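Long-range contacts in alanine racemase (Oenococcus oeni PSU-1, PDB 3HUR), which belongs to the alanine racemase family, whose chains combine a TIM-type barrel with a C-terminal domain rich in beta strands: residues T10-D15 and I370-T375; G47-A52 and L73-A78. All coordinates share one frame; numbering follows the deposited sequence.

Contact 1. Residues T10-D15 and I370-T375; sequences TWVSVD and IKRIYT
V12 and V14 face R372 and Y374 across two neighbouring parallel strands, 10-15 and 372-375. Both valines turn their side chains to the same face of the sheet, and their backbones do the bonding: V12 N gives to K371 O at 3.0 Å, V12 O accepts from I373 N at 2.8 Å, V14 N gives to I373 O, and T375 N gives to V14 O. In that last bond the donor stands above the carbonyl plane, 43° out of it. On V12, CG2 lies beside the backbone N and anti to the carbonyl carbon (CG1 takes the position anti to N, chi1 179°), which sets CG2 over one face of the R372 guanidinium, 3.5 Å from NH1. A methyl of the beta-branched valine suits the flat face of a cation whose N-H groups are spent in other directions: NH1 reaches back to I370 O at 3.1 Å and also bonds to A367 O, while NH2 bonds to L366 O and G45 O. V14 lies alongside Y374, its CB 3.7 Å from ring atom CD2, and the phenol hydroxyl beyond reaches L46 O. Strand 10-15 is an inner strand of the mixed sheet associated with the C-terminal part of the chain, since its other edge pairs antiparallel with strand 251-263, and so the start of the chain is stitched to its end. Before strand 372-375 begins, I370 is directed toward the partner strand. A beta-branched aliphatic side chain fills this buried spot, its CD1 extended to 3.5 Å from W11 C and its CG1 3.9 Å from V12 CG2. On the reverse face, I373 CG1 packs obliquely against the W11 ring, 3.6 Å from CD1, and T375 lays its CG2 methyl against S13 OG.

Contact 2. Residues G47-A52 and L73-A78; sequences GAIPLA and LELRQA
I49 and L75 lie where the two backbones come nearest, their CA atoms 6.2 Å apart, as helix 48-52 passes helix 73-77. The two segments run with an angle of 55° between their directions, and their axes come no closer than 10.3 Å, so side chains rather than backbones fill the interval. G47 is the N-cap residue just before the first helix, with phi at 121°, where a CB would press on the carbonyl oxygen of the preceding residue; glycine suits such a corner. P50 sits in the first turn, where a ring without an N-H costs the helix no bond, and L51 N is already tied back to G47 O. These are the helical parts of a beta-alpha-beta arrangement in the barrel: helix 48-57 joins strand 34-38 to its parallel neighbour 63-66, and helix 69-77 follows that strand. The side chains meet by apolar packing. I49 sends CG1 beside its backbone N, anti to the carbonyl carbon (chi1 -58°), with CG2 anti to the backbone N. A78 CB sits against the tips of both branches, 3.8 Å from I49 CG2 and likewise 3.8 Å from I49 CD1. The same CD1 methyl lies 4.0 Å from E74 O. L75 is the more buried of the two large aliphatic residues: its CD2 rests over the helix, 3.8 Å from A52 CB and 4.1 Å from I49 CA. Alanine at 48 and 52 keeps that flank low, giving the leucine methyl room to reach the helix. L75 also touches V66, and A52 touches L64, both on strand 63-66, while A78 O is bonded by K53 NZ.

Overall arrangement
Contact 1 joins strands in the mixed sheet, and its parallel pairing is held by regular backbone hydrogen bonds; contact 2 joins two barrel helices mainly through apolar side chains, with no hydrogen bonds between the segments. Both are partly buried, with centres about 17 Å apart, and 47-52/73-78 is nested inside the long loop closed by 10-15/370-375. They touch directly: Y374 CZ packs 3.4 Å from P50 CG, bringing the end of strand 372-375 against helix 48-57. Both also meet the second subunit, where K371 is paired with E74 of that neighbouring chain. K371 and E74 thus carry charge to the subunit interface, while buried V12, V14, L75, A48 and A52 are apolar.

Contact 1. Residues T10-D15 and I370-T375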
ATOM      1  N   THR A  10      15.569  -6.648 -13.698  1.00 24.14           N
ATOM      2  CA  THR A  10      15.954  -5.461 -13.012  1.00 23.90           C
ATOM      3  C   THR A  10      16.985  -5.822 -11.956  1.00 24.02           C
ATOM      4  O   THR A  10      17.044  -6.957 -11.520  1.00 25.35           O
ATOM      5  CB  THR A  10      14.739  -4.823 -12.352  1.00 24.06           C
ATOM      6  OG1 THR A  10      14.127  -5.757 -11.438  1.00 25.08           O
ATOM      7  CG2 THR A  10      13.750  -4.370 -13.367  1.00 21.85           C
ATOM      8  N   TRP A  11      17.793  -4.861 -11.543  1.00 23.43           N
ATOM      9  CA  TRP A  11      18.772  -5.078 -10.503  1.00 23.10           C
ATOM     10  C   TRP A  11      19.330  -3.741  -9.958  1.00 22.80           C
ATOM     11  O   TRP A  11      19.137  -2.685 -10.570  1.00 22.95           O
ATOM     12  CB  TRP A  11      19.903  -5.949 -11.046  1.00 22.95           C
ATOM     13  CG  TRP A  11      20.682  -5.343 -12.146  1.00 24.20           C
ATOM     14  CD1 TRP A  11      21.809  -4.596 -12.036  1.00 27.39           C
ATOM     15  CD2 TRP A  11      20.404  -5.446 -13.557  1.00 28.25           C
ATOM     16  NE1 TRP A  11      22.244  -4.195 -13.296  1.00 29.95           N
ATOM     17  CE2 TRP A  11      21.391  -4.703 -14.236  1.00 27.06           C
ATOM     18  CE3 TRP A  11      19.410  -6.092 -14.307  1.00 27.26           C
ATOM     19  CZ2 TRP A  11      21.429  -4.613 -15.604  1.00 28.84           C
ATOM     20  CZ3 TRP A  11      19.435  -5.968 -15.660  1.00 28.05           C
ATOM     21  CH2 TRP A  11      20.441  -5.247 -16.305  1.00 28.38           C
ATOM     22  N   VAL A  12      19.998  -3.797  -8.810  1.00 22.97           N
ATOM     23  CA  VAL A  12      20.695  -2.641  -8.206  1.00 22.68           C
ATOM     24  C   VAL A  12      22.136  -2.834  -8.480  1.00 23.80           C
ATOM     25  O   VAL A  12      22.709  -3.824  -8.067  1.00 23.32           O
ATOM     26  CB  VAL A  12      20.615  -2.559  -6.671  1.00 22.59           C
ATOM     27  CG1 VAL A  12      21.414  -1.327  -6.164  1.00 18.52           C
ATOM     28  CG2 VAL A  12      19.182  -2.489  -6.216  1.00 23.03           C
ATOM     29  N   SER A  13      22.711  -1.862  -9.174  1.00 25.24           N
ATOM     30  CA  SER A  13      24.079  -1.912  -9.616  1.00 25.74           C
ATOM     31  C   SER A  13      24.892  -1.060  -8.626  1.00 26.53           C
ATOM     32  O   SER A  13      24.589   0.103  -8.424  1.00 26.64           O
ATOM     33  CB  SER A  13      24.144  -1.327 -11.024  1.00 25.25           C
ATOM     34  OG  SER A  13      25.483  -1.232 -11.415  1.00 27.30           O
ATOM     35  N   VAL A  14      25.924  -1.648  -8.051  1.00 27.10           N
ATOM     36  CA  VAL A  14      26.711  -1.063  -6.996  1.00 28.01           C
ATOM     37  C   VAL A  14      28.192  -0.963  -7.437  1.00 29.70           C
ATOM     38  O   VAL A  14      28.871  -1.970  -7.628  1.00 31.37           O
ATOM     39  CB  VAL A  14      26.670  -1.953  -5.737  1.00 28.09           C
ATOM     40  CG1 VAL A  14      27.555  -1.344  -4.654  1.00 26.93           C
ATOM     41  CG2 VAL A  14      25.230  -2.187  -5.246  1.00 25.34           C
ATOM     42  N   ASP A  15      28.686   0.246  -7.604  1.00 30.42           N
ATOM     43  CA  ASP A  15      30.043   0.455  -8.073  1.00 30.97           C
ATOM     44  C   ASP A  15      31.021   0.559  -6.891  1.00 31.29           C
ATOM     45  O   ASP A  15      31.055   1.577  -6.169  1.00 30.92           O
ATOM     46  CB  ASP A  15      30.066   1.731  -8.891  1.00 31.40           C
ATOM     47  CG  ASP A  15      31.448   2.205  -9.159  1.00 31.92           C
ATOM     48  OD1 ASP A  15      32.393   1.571  -8.640  1.00 31.74           O
ATOM     49  OD2 ASP A  15      31.574   3.220  -9.865  1.00 33.22           O
ATOM     50  N   ILE A 370      15.146  -7.232  -5.363  1.00 28.16           N
ATOM     51  CA  ILE A 370      16.042  -7.460  -6.513  1.00 27.85           C
ATOM     52  C   ILE A 370      17.544  -7.592  -6.117  1.00 28.39           C
ATOM     53  O   ILE A 370      17.965  -7.157  -5.068  1.00 28.42           O
ATOM     54  CB  ILE A 370      15.846  -6.390  -7.643  1.00 27.35           C
ATOM     55  CG1 ILE A 370      16.507  -5.068  -7.309  1.00 27.67           C
ATOM     56  CG2 ILE A 370      14.390  -6.142  -7.908  1.00 27.42           C
ATOM     57  CD1 ILE A 370      16.208  -3.959  -8.361  1.00 24.58           C
ATOM     58  N   LYS A 371      18.333  -8.207  -6.984  1.00 28.51           N
ATOM     59  CA  LYS A 371      19.661  -8.612  -6.659  1.00 28.59           C
ATOM     60  C   LYS A 371      20.601  -7.431  -6.765  1.00 28.56           C
ATOM     61  O   LYS A 371      20.397  -6.529  -7.577  1.00 29.08           O
ATOM     62  CB  LYS A 371      20.111  -9.708  -7.626  1.00 28.94           C
ATOM     63  CG  LYS A 371      21.538 -10.208  -7.397  1.00 31.05           C
ATOM     64  CD  LYS A 371      21.573 -11.695  -7.144  1.00 36.19           C
ATOM     65  CE  LYS A 371      23.007 -12.235  -7.005  1.00 38.36           C
ATOM     66  NZ  LYS A 371      22.928 -13.585  -6.354  1.00 41.49           N
ATOM     67  N   ARG A 372      21.649  -7.474  -5.968  1.00 28.02           N
ATOM     68  CA  ARG A 372      22.703  -6.517  -6.058  1.00 28.80           C
ATOM     69  C   ARG A 372      23.764  -7.062  -7.012  1.00 30.00           C
ATOM     70  O   ARG A 372      24.238  -8.163  -6.806  1.00 30.66           O
ATOM     71  CB  ARG A 372      23.285  -6.261  -4.665  1.00 28.23           C
ATOM     72  CG  ARG A 372      22.556  -5.209  -3.876  1.00 26.75           C
ATOM     73  CD  ARG A 372      21.096  -5.471  -3.694  1.00 26.81           C
ATOM     74  NE  ARG A 372      20.541  -4.465  -2.795  1.00 29.24           N
ATOM     75  CZ  ARG A 372      19.273  -4.038  -2.748  1.00 28.68           C
ATOM     76  NH1 ARG A 372      18.328  -4.530  -3.514  1.00 27.22           N
ATOM     77  NH2 ARG A 372      18.953  -3.097  -1.881  1.00 29.57           N
ATOM     78  N   ILE A 373      24.105  -6.279  -8.046  1.00 30.68           N
ATOM     79  CA  ILE A 373      25.159  -6.580  -8.988  1.00 31.08           C
ATOM     80  C   ILE A 373      26.352  -5.607  -8.786  1.00 31.83           C
ATOM     81  O   ILE A 373      26.167  -4.400  -8.665  1.00 31.27           O
ATOM     82  CB  ILE A 373      24.614  -6.452 -10.433  1.00 31.56           C
ATOM     83  CG1 ILE A 373      23.441  -7.458 -10.661  1.00 33.05           C
ATOM     84  CG2 ILE A 373      25.712  -6.665 -11.495  1.00 29.40           C
ATOM     85  CD1 ILE A 373      23.687  -8.904 -10.221  1.00 29.07           C
ATOM     86  N   TYR A 374      27.573  -6.126  -8.764  1.00 31.86           N
ATOM     87  CA  TYR A 374      28.724  -5.271  -8.522  1.00 32.37           C
ATOM     88  C   TYR A 374      29.482  -4.996  -9.806  1.00 33.96           C
ATOM     89  O   TYR A 374      29.869  -5.925 -10.508  1.00 34.04           O
ATOM     90  CB  TYR A 374      29.600  -5.897  -7.431  1.00 31.00           C
ATOM     91  CG  TYR A 374      28.787  -6.109  -6.195  1.00 28.48           C
ATOM     92  CD1 TYR A 374      28.122  -7.311  -5.958  1.00 25.77           C
ATOM     93  CD2 TYR A 374      28.599  -5.068  -5.294  1.00 26.71           C
ATOM     94  CE1 TYR A 374      27.301  -7.475  -4.827  1.00 24.96           C
ATOM     95  CE2 TYR A 374      27.814  -5.222  -4.162  1.00 24.43           C
ATOM     96  CZ  TYR A 374      27.164  -6.393  -3.932  1.00 25.14           C
ATOM     97  OH  TYR A 374      26.396  -6.456  -2.812  1.00 25.13           O
ATOM     98  N   THR A 375      29.711  -3.721 -10.098  1.00 36.27           N
ATOM     99  CA  THR A 375      30.479  -3.312 -11.300  1.00 37.82           C
ATOM    100  C   THR A 375      31.787  -2.666 -10.925  1.00 38.55           C
ATOM    101  O   THR A 375      31.980  -2.314  -9.773  1.00 38.80           O
ATOM    102  CB  THR A 375      29.757  -2.235 -12.099  1.00 38.03           C
ATOM    103  OG1 THR A 375      29.686  -1.050 -11.301  1.00 38.46           O
ATOM    104  CG2 THR A 375      28.340  -2.683 -12.494  1.00 38.41           C
TER

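Contact 2. Residues G47-A52 and L73-A78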
ATOM      1  N   GLY A  47      25.422  -4.435   0.512  1.00 28.34           N
ATOM      2  CA  GLY A  47      26.205  -5.661   0.613  1.00 27.53           C
ATOM      3  C   GLY A  47      27.451  -5.461   1.447  1.00 26.93           C
ATOM      4  O   GLY A  47      28.398  -4.884   1.023  1.00 26.82           O
ATOM      5  N   ALA A  48      27.458  -5.967   2.651  1.00 27.15           N
ATOM      6  CA  ALA A  48      28.548  -5.648   3.566  1.00 27.34           C
ATOM      7  C   ALA A  48      29.848  -6.344   3.134  1.00 27.16           C
ATOM      8  O   ALA A  48      30.915  -5.774   3.143  1.00 28.24           O
ATOM      9  CB  ALA A  48      28.159  -6.012   4.965  1.00 25.88           C
ATOM     10  N   ILE A  49      29.750  -7.582   2.729  1.00 27.43           N
ATOM     11  CA  ILE A  49      30.922  -8.341   2.355  1.00 27.21           C
ATOM     12  C   ILE A  49      31.682  -7.728   1.186  1.00 27.90           C
ATOM     13  O   ILE A  49      32.835  -7.394   1.361  1.00 28.77           O
ATOM     14  CB  ILE A  49      30.519  -9.762   2.067  1.00 27.15           C
ATOM     15  CG1 ILE A  49      29.865 -10.317   3.307  1.00 27.81           C
ATOM     16  CG2 ILE A  49      31.686 -10.606   1.651  1.00 26.27           C
ATOM     17  CD1 ILE A  49      30.317 -11.633   3.692  1.00 30.61           C
ATOM     18  N   PRO A  50      31.043  -7.558   0.005  1.00 27.54           N
ATOM     19  CA  PRO A  50      31.698  -6.915  -1.121  1.00 27.49           C
ATOM     20  C   PRO A  50      32.224  -5.521  -0.797  1.00 27.39           C
ATOM     21  O   PRO A  50      33.309  -5.172  -1.227  1.00 26.87           O
ATOM     22  CB  PRO A  50      30.604  -6.843  -2.194  1.00 27.01           C
ATOM     23  CG  PRO A  50      29.438  -7.506  -1.645  1.00 27.51           C
ATOM     24  CD  PRO A  50      29.785  -8.185  -0.396  1.00 27.68           C
ATOM     25  N   LEU A  51      31.445  -4.732  -0.068  1.00 27.05           N
ATOM     26  CA  LEU A  51      31.913  -3.422   0.396  1.00 26.85           C
ATOM     27  C   LEU A  51      33.196  -3.582   1.292  1.00 26.55           C
ATOM     28  O   LEU A  51      34.229  -3.015   1.001  1.00 24.93           O
ATOM     29  CB  LEU A  51      30.780  -2.678   1.123  1.00 26.56           C
ATOM     30  CG  LEU A  51      29.709  -1.977   0.263  1.00 25.32           C
ATOM     31  CD1 LEU A  51      28.563  -1.485   1.140  1.00 22.34           C
ATOM     32  CD2 LEU A  51      30.285  -0.848  -0.566  1.00 23.19           C
ATOM     33  N   ALA A  52      33.127  -4.434   2.301  1.00 26.89           N
ATOM     34  CA  ALA A  52      34.280  -4.700   3.142  1.00 28.32           C
ATOM     35  C   ALA A  52      35.507  -5.190   2.369  1.00 29.40           C
ATOM     36  O   ALA A  52      36.595  -4.676   2.585  1.00 31.36           O
ATOM     37  CB  ALA A  52      33.942  -5.651   4.203  1.00 27.77           C
ATOM     38  N   LEU A  73      31.234 -12.610  12.330  1.00 30.45           N
ATOM     39  CA  LEU A  73      31.591 -13.997  12.010  1.00 31.48           C
ATOM     40  C   LEU A  73      31.535 -14.302  10.510  1.00 31.81           C
ATOM     41  O   LEU A  73      32.463 -14.879   9.985  1.00 31.98           O
ATOM     42  CB  LEU A  73      30.730 -14.976  12.831  1.00 31.48           C
ATOM     43  CG  LEU A  73      30.913 -14.814  14.367  1.00 33.09           C
ATOM     44  CD1 LEU A  73      30.285 -15.924  15.194  1.00 33.08           C
ATOM     45  CD2 LEU A  73      32.349 -14.703  14.757  1.00 30.95           C
ATOM     46  N   GLU A  74      30.499 -13.836   9.817  1.00 32.51           N
ATOM     47  CA  GLU A  74      30.407 -13.997   8.383  1.00 33.38           C
ATOM     48  C   GLU A  74      31.483 -13.276   7.635  1.00 32.48           C
ATOM     49  O   GLU A  74      31.984 -13.752   6.642  1.00 33.55           O
ATOM     50  CB  GLU A  74      29.079 -13.424   7.850  1.00 35.02           C
ATOM     51  CG  GLU A  74      27.790 -14.242   8.038  1.00 38.92           C
ATOM     52  CD  GLU A  74      26.543 -13.454   7.523  1.00 44.67           C
ATOM     53  OE1 GLU A  74      26.243 -13.409   6.277  1.00 47.93           O
ATOM     54  OE2 GLU A  74      25.900 -12.844   8.383  1.00 44.27           O
ATOM     55  N   LEU A  75      31.746 -12.047   8.012  1.00 32.63           N
ATOM     56  CA  LEU A  75      32.836 -11.308   7.417  1.00 32.34           C
ATOM     57  C   LEU A  75      34.151 -12.117   7.594  1.00 32.97           C
ATOM     58  O   LEU A  75      34.963 -12.218   6.671  1.00 32.21           O
ATOM     59  CB  LEU A  75      32.916  -9.911   8.054  1.00 32.15           C
ATOM     60  CG  LEU A  75      31.884  -8.826   7.640  1.00 30.86           C
ATOM     61  CD1 LEU A  75      31.898  -7.617   8.602  1.00 28.46           C
ATOM     62  CD2 LEU A  75      32.203  -8.326   6.222  1.00 28.71           C
ATOM     63  N   ARG A  76      34.337 -12.734   8.759  1.00 33.95           N
ATOM     64  CA  ARG A  76      35.577 -13.492   9.021  1.00 35.70           C
ATOM     65  C   ARG A  76      35.674 -14.680   8.091  1.00 37.10           C
ATOM     66  O   ARG A  76      36.696 -14.884   7.460  1.00 36.94           O
ATOM     67  CB  ARG A  76      35.677 -13.958  10.483  1.00 35.20           C
ATOM     68  CG  ARG A  76      35.975 -12.856  11.449  1.00 35.10           C
ATOM     69  CD  ARG A  76      37.390 -12.317  11.231  1.00 34.86           C
ATOM     70  NE  ARG A  76      37.715 -11.238  12.177  1.00 31.01           N
ATOM     71  CZ  ARG A  76      38.334 -10.129  11.831  1.00 29.83           C
ATOM     72  NH1 ARG A  76      38.689  -9.929  10.583  1.00 33.00           N
ATOM     73  NH2 ARG A  76      38.569  -9.187  12.713  1.00 33.24           N
ATOM     74  N   GLN A  77      34.579 -15.438   8.003  1.00 38.79           N
ATOM     75  CA  GLN A  77      34.434 -16.481   7.014  1.00 39.92           C
ATOM     76  C   GLN A  77      34.757 -16.031   5.603  1.00 39.48           C
ATOM     77  O   GLN A  77      35.229 -16.843   4.815  1.00 39.56           O
ATOM     78  CB  GLN A  77      33.007 -16.997   6.969  1.00 40.81           C
ATOM     79  CG  GLN A  77      32.644 -18.026   8.009  1.00 44.49           C
ATOM     80  CD  GLN A  77      31.432 -18.861   7.568  1.00 48.36           C
ATOM     81  OE1 GLN A  77      30.597 -18.409   6.748  1.00 51.59           O
ATOM     82  NE2 GLN A  77      31.331 -20.075   8.106  1.00 46.03           N
ATOM     83  N   ALA A  78      34.457 -14.781   5.250  1.00 39.10           N
ATOM     84  CA  ALA A  78      34.713 -14.302   3.875  1.00 38.52           C
ATOM     85  C   ALA A  78      36.127 -13.804   3.679  1.00 39.03           C
ATOM     86  O   ALA A  78      36.422 -13.189   2.648  1.00 38.39           O
ATOM     87  CB  ALA A  78      33.733 -13.251   3.494  1.00 37.86           C
TER